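PDB 3GNL: uncharacterized protein, DUF633, LMOf2365_1472 from Listeria monocytogenes str. 4b F2365, which is of unknown function but probably methylates N1 of an adenine in tRNA. Local coordinates for residues E5-I19 / S30-N42. Sequence-based numbering, arbitrary orientation.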
# COMPACT_ATOMS: atom_id res chain seq x y z
N GLU A 5 -2.49 -26.16 4.17
CA GLU A 5 -2.25 -24.69 4.01
C GLU A 5 -3.57 -23.93 4.17
O GLU A 5 -4.61 -24.36 3.66
CB GLU A 5 -1.66 -24.39 2.63
CG GLU A 5 -0.63 -23.24 2.61
CD GLU A 5 0.81 -23.73 2.82
OE1 GLU A 5 1.04 -24.57 3.73
OE2 GLU A 5 1.72 -23.26 2.09
N GLU A 6 -3.52 -22.80 4.88
CA GLU A 6 -4.69 -21.93 5.00
C GLU A 6 -4.85 -21.05 3.75
O GLU A 6 -3.86 -20.66 3.10
CB GLU A 6 -4.58 -21.05 6.25
CG GLU A 6 -4.62 -21.79 7.57
CD GLU A 6 -5.15 -20.89 8.67
OE1 GLU A 6 -4.34 -20.22 9.36
OE2 GLU A 6 -6.39 -20.82 8.82
N GLN A 7 -6.09 -20.72 3.43
CA GLN A 7 -6.41 -19.77 2.37
C GLN A 7 -5.98 -18.33 2.79
O GLN A 7 -6.11 -17.97 3.96
CB GLN A 7 -7.91 -19.87 2.10
CG GLN A 7 -8.57 -18.79 1.27
CD GLN A 7 -10.07 -19.00 1.17
OE1 GLN A 7 -10.55 -20.14 1.24
NE2 GLN A 7 -10.82 -17.92 0.99
N LEU A 8 -5.47 -17.54 1.86
CA LEU A 8 -5.12 -16.15 2.19
C LEU A 8 -6.37 -15.32 2.45
O LEU A 8 -7.45 -15.61 1.89
CB LEU A 8 -4.36 -15.47 1.05
CG LEU A 8 -2.94 -15.94 0.73
CD1 LEU A 8 -2.35 -15.12 -0.41
CD2 LEU A 8 -2.01 -15.87 1.93
N SER A 9 -6.23 -14.25 3.24
CA SER A 9 -7.28 -13.24 3.29
C SER A 9 -7.51 -12.63 1.89
O SER A 9 -6.61 -12.70 1.04
CB SER A 9 -6.91 -12.11 4.27
OG SER A 9 -5.80 -11.36 3.78
N LYS A 10 -8.68 -12.04 1.67
CA LYS A 10 -8.96 -11.41 0.38
C LYS A 10 -7.96 -10.29 0.12
O LYS A 10 -7.55 -10.05 -1.01
CB LYS A 10 -10.39 -10.87 0.32
CG LYS A 10 -11.41 -11.97 0.36
CD LYS A 10 -11.59 -12.59 -1.03
CE LYS A 10 -12.88 -13.42 -1.10
NZ LYS A 10 -12.62 -14.78 -0.54
N ARG A 11 -7.58 -9.59 1.18
CA ARG A 11 -6.57 -8.52 1.08
C ARG A 11 -5.24 -9.08 0.57
O ARG A 11 -4.63 -8.54 -0.38
CB ARG A 11 -6.41 -7.84 2.45
CG ARG A 11 -5.37 -6.72 2.50
CD ARG A 11 -5.25 -6.19 3.91
NE ARG A 11 -4.74 -7.22 4.80
CZ ARG A 11 -3.46 -7.36 5.15
NH1 ARG A 11 -2.53 -6.53 4.70
NH2 ARG A 11 -3.09 -8.37 5.94
N LEU A 12 -4.74 -10.12 1.23
CA LEU A 12 -3.45 -10.68 0.82
C LEU A 12 -3.52 -11.42 -0.49
O LEU A 12 -2.54 -11.41 -1.22
CB LEU A 12 -2.82 -11.53 1.93
CG LEU A 12 -2.34 -10.71 3.13
CD1 LEU A 12 -1.92 -11.74 4.22
CD2 LEU A 12 -1.22 -9.74 2.80
N GLU A 13 -4.68 -11.99 -0.81
CA GLU A 13 -4.89 -12.65 -2.09
C GLU A 13 -4.79 -11.60 -3.20
O GLU A 13 -4.14 -11.83 -4.25
CB GLU A 13 -6.25 -13.33 -2.11
CG GLU A 13 -6.55 -14.05 -3.44
CD GLU A 13 -7.84 -14.84 -3.39
OE1 GLU A 13 -8.91 -14.24 -3.19
OE2 GLU A 13 -7.78 -16.08 -3.51
N LYS A 14 -5.37 -10.43 -2.96
CA LYS A 14 -5.31 -9.38 -3.98
C LYS A 14 -3.89 -8.91 -4.17
O LYS A 14 -3.44 -8.72 -5.29
CB LYS A 14 -6.32 -8.23 -3.70
CG LYS A 14 -6.43 -7.23 -4.86
CD LYS A 14 -6.95 -7.96 -6.12
CE LYS A 14 -7.45 -7.00 -7.16
NZ LYS A 14 -7.90 -7.79 -8.36
N VAL A 15 -3.16 -8.72 -3.05
CA VAL A 15 -1.78 -8.32 -3.13
C VAL A 15 -0.96 -9.35 -3.96
O VAL A 15 -0.19 -8.96 -4.86
CB VAL A 15 -1.19 -8.13 -1.69
CG1 VAL A 15 0.29 -7.99 -1.75
CG2 VAL A 15 -1.82 -6.90 -1.00
N ALA A 16 -1.12 -10.63 -3.62
CA ALA A 16 -0.43 -11.76 -4.28
C ALA A 16 -0.78 -11.84 -5.76
O ALA A 16 0.05 -12.31 -6.55
CB ALA A 16 -0.77 -13.05 -3.59
N SER A 17 -1.97 -11.36 -6.12
CA SER A 17 -2.43 -11.51 -7.52
C SER A 17 -1.57 -10.69 -8.48
O SER A 17 -1.63 -10.89 -9.69
CB SER A 17 -3.90 -11.10 -7.68
OG SER A 17 -4.03 -9.70 -7.70
N TYR A 18 -0.78 -9.75 -7.96
CA TYR A 18 0.11 -8.91 -8.75
C TYR A 18 1.50 -9.50 -8.89
O TYR A 18 2.35 -8.89 -9.52
CB TYR A 18 0.15 -7.50 -8.18
CG TYR A 18 -1.20 -6.80 -8.31
CD1 TYR A 18 -1.72 -6.47 -9.57
CD2 TYR A 18 -1.92 -6.45 -7.18
CE1 TYR A 18 -2.96 -5.82 -9.70
CE2 TYR A 18 -3.18 -5.77 -7.28
CZ TYR A 18 -3.66 -5.46 -8.54
OH TYR A 18 -4.89 -4.81 -8.67
N ILE A 19 1.70 -10.69 -8.33
CA ILE A 19 3.00 -11.40 -8.49
C ILE A 19 2.71 -12.46 -9.53
O ILE A 19 1.90 -13.32 -9.30
CB ILE A 19 3.41 -12.09 -7.17
CG1 ILE A 19 3.64 -11.03 -6.07
CG2 ILE A 19 4.68 -12.94 -7.36
CD1 ILE A 19 3.79 -11.58 -4.63
N SER A 30 6.30 -9.24 6.66
CA SER A 30 5.40 -10.29 6.15
C SER A 30 4.45 -10.80 7.22
O SER A 30 4.85 -11.05 8.37
CB SER A 30 6.29 -11.45 5.71
OG SER A 30 5.51 -12.41 5.03
N ASP A 31 3.19 -10.99 6.84
CA ASP A 31 2.21 -11.54 7.75
C ASP A 31 2.39 -13.05 7.81
O ASP A 31 1.84 -13.75 6.95
CB ASP A 31 0.82 -11.15 7.22
CG ASP A 31 -0.29 -11.51 8.18
OD1 ASP A 31 -0.03 -12.21 9.19
OD2 ASP A 31 -1.44 -11.12 7.90
N HIS A 32 3.13 -13.57 8.80
CA HIS A 32 3.41 -15.02 8.92
C HIS A 32 4.03 -15.70 7.69
O HIS A 32 4.07 -16.93 7.63
CB HIS A 32 2.18 -15.79 9.35
CG HIS A 32 1.67 -15.44 10.72
ND1 HIS A 32 1.10 -14.22 11.02
CD2 HIS A 32 1.63 -16.16 11.87
CE1 HIS A 32 0.75 -14.19 12.30
NE2 HIS A 32 1.04 -15.37 12.83
N ALA A 33 4.60 -14.92 6.76
CA ALA A 33 5.10 -15.45 5.50
C ALA A 33 3.98 -16.16 4.72
O ALA A 33 4.32 -16.97 3.85
CB ALA A 33 6.28 -16.40 5.76
N TYR A 34 2.71 -15.88 5.02
CA TYR A 34 1.62 -16.55 4.29
C TYR A 34 1.73 -16.24 2.80
O TYR A 34 1.62 -17.17 1.95
CB TYR A 34 0.23 -16.07 4.75
CG TYR A 34 -0.20 -16.45 6.13
CD1 TYR A 34 0.09 -17.70 6.66
CD2 TYR A 34 -0.93 -15.55 6.90
CE1 TYR A 34 -0.34 -18.06 7.95
CE2 TYR A 34 -1.34 -15.89 8.21
CZ TYR A 34 -1.02 -17.15 8.70
OH TYR A 34 -1.43 -17.49 9.96
N LEU A 35 1.91 -14.96 2.47
CA LEU A 35 1.99 -14.57 1.07
C LEU A 35 3.19 -15.18 0.33
O LEU A 35 3.00 -15.76 -0.75
CB LEU A 35 1.84 -13.04 0.94
CG LEU A 35 2.00 -12.46 -0.46
CD1 LEU A 35 1.19 -11.15 -0.60
CD2 LEU A 35 3.41 -12.25 -0.90
N PRO A 36 4.40 -15.13 0.89
CA PRO A 36 5.55 -15.80 0.27
C PRO A 36 5.31 -17.26 0.08
O PRO A 36 5.64 -17.81 -0.98
CB PRO A 36 6.67 -15.57 1.27
CG PRO A 36 6.31 -14.26 1.94
CD PRO A 36 4.80 -14.27 2.02
N CYS A 37 4.71 -17.93 1.05
CA CYS A 37 4.46 -19.38 0.89
C CYS A 37 3.48 -19.61 -0.24
O CYS A 37 3.70 -20.50 -1.05
CB CYS A 37 3.97 -20.02 2.18
SG CYS A 37 5.28 -20.15 3.52
N PHE A 38 2.41 -18.82 -0.27
CA PHE A 38 1.37 -18.98 -1.31
C PHE A 38 1.98 -18.75 -2.70
O PHE A 38 1.68 -19.52 -3.62
CB PHE A 38 0.28 -17.97 -1.04
CG PHE A 38 -0.73 -17.83 -2.15
CD1 PHE A 38 -1.85 -18.65 -2.16
CD2 PHE A 38 -0.62 -16.82 -3.08
CE1 PHE A 38 -2.85 -18.51 -3.16
CE2 PHE A 38 -1.62 -16.65 -4.07
CZ PHE A 38 -2.72 -17.49 -4.09
N ALA A 39 2.85 -17.77 -2.83
CA ALA A 39 3.37 -17.39 -4.13
C ALA A 39 4.45 -18.36 -4.60
O ALA A 39 4.59 -18.64 -5.81
CB ALA A 39 3.86 -16.00 -4.13
N VAL A 40 5.23 -18.89 -3.67
CA VAL A 40 6.23 -19.90 -4.06
C VAL A 40 5.50 -21.19 -4.46
O VAL A 40 5.82 -21.80 -5.50
CB VAL A 40 7.25 -20.12 -2.93
CG1 VAL A 40 8.11 -21.40 -3.17
CG2 VAL A 40 8.14 -18.90 -2.83
N LYS A 41 4.51 -21.58 -3.67
CA LYS A 41 3.80 -22.84 -3.86
C LYS A 41 3.11 -22.87 -5.20
O LYS A 41 3.16 -23.87 -5.93
CB LYS A 41 2.77 -23.05 -2.76
CG LYS A 41 3.31 -23.81 -1.58
CD LYS A 41 3.17 -25.32 -1.77
CE LYS A 41 2.65 -26.02 -0.50
NZ LYS A 41 3.47 -25.73 0.74
N ASN A 42 2.47 -21.76 -5.53
CA ASN A 42 1.69 -21.75 -6.74
C ASN A 42 2.52 -21.36 -7.97
O ASN A 42 1.97 -21.28 -9.07
CB ASN A 42 0.39 -20.95 -6.57
CG ASN A 42 0.61 -19.44 -6.54
OD1 ASN A 42 1.70 -18.91 -6.84
ND2 ASN A 42 -0.48 -18.72 -6.23
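L35 reaches from helix 34-41 into a socket formed by L12, V15, A16 and I19, the tightly packed heart of this contact. A chi1 of 176°, which turns CG away from the backbone N, carries its forked end to helix 10-16, and the two branches serve two partners at once: CD1 presses on V15 CG1 at 3.5 Å, closer than usual for two carbons, while CD2 meets I19 CD1 at 3.8 Å. A16 suits the closest part of the interface because a lone methyl lets the backbones draw near; its CB also lies 3.7 Å from F38 CE2. L8, on the extended chain before the helix, uses both methyls across one turn of helix 34-41: CD1 makes a CH-pi contact over a face of the F38 ring, 3.8 Å from the centroid, and CD2 rests against Y34 CB.

Polar groups hold the looser margins. Long, flexible and exposed, E5 and K41 suit a surface salt bridge, OE2 to NZ 3.3 Å, a weak hydrogen bond; E5 OE2 is also hydrogen-bonded to S68 OG. Elsewhere the R11 guanidinium turns its edge to D31, but NH2 to OD2 is a long 3.8 Å; R11 NH1 is hydrogen-bonded to Q124 OE1.

Crossing at -49°, N-terminal helix 10-16 lies against helix 34-41, which links strands 23-28 and 45-52 of a class I methyltransferase fold; V15 and K14 face antiparallel strand 154-163.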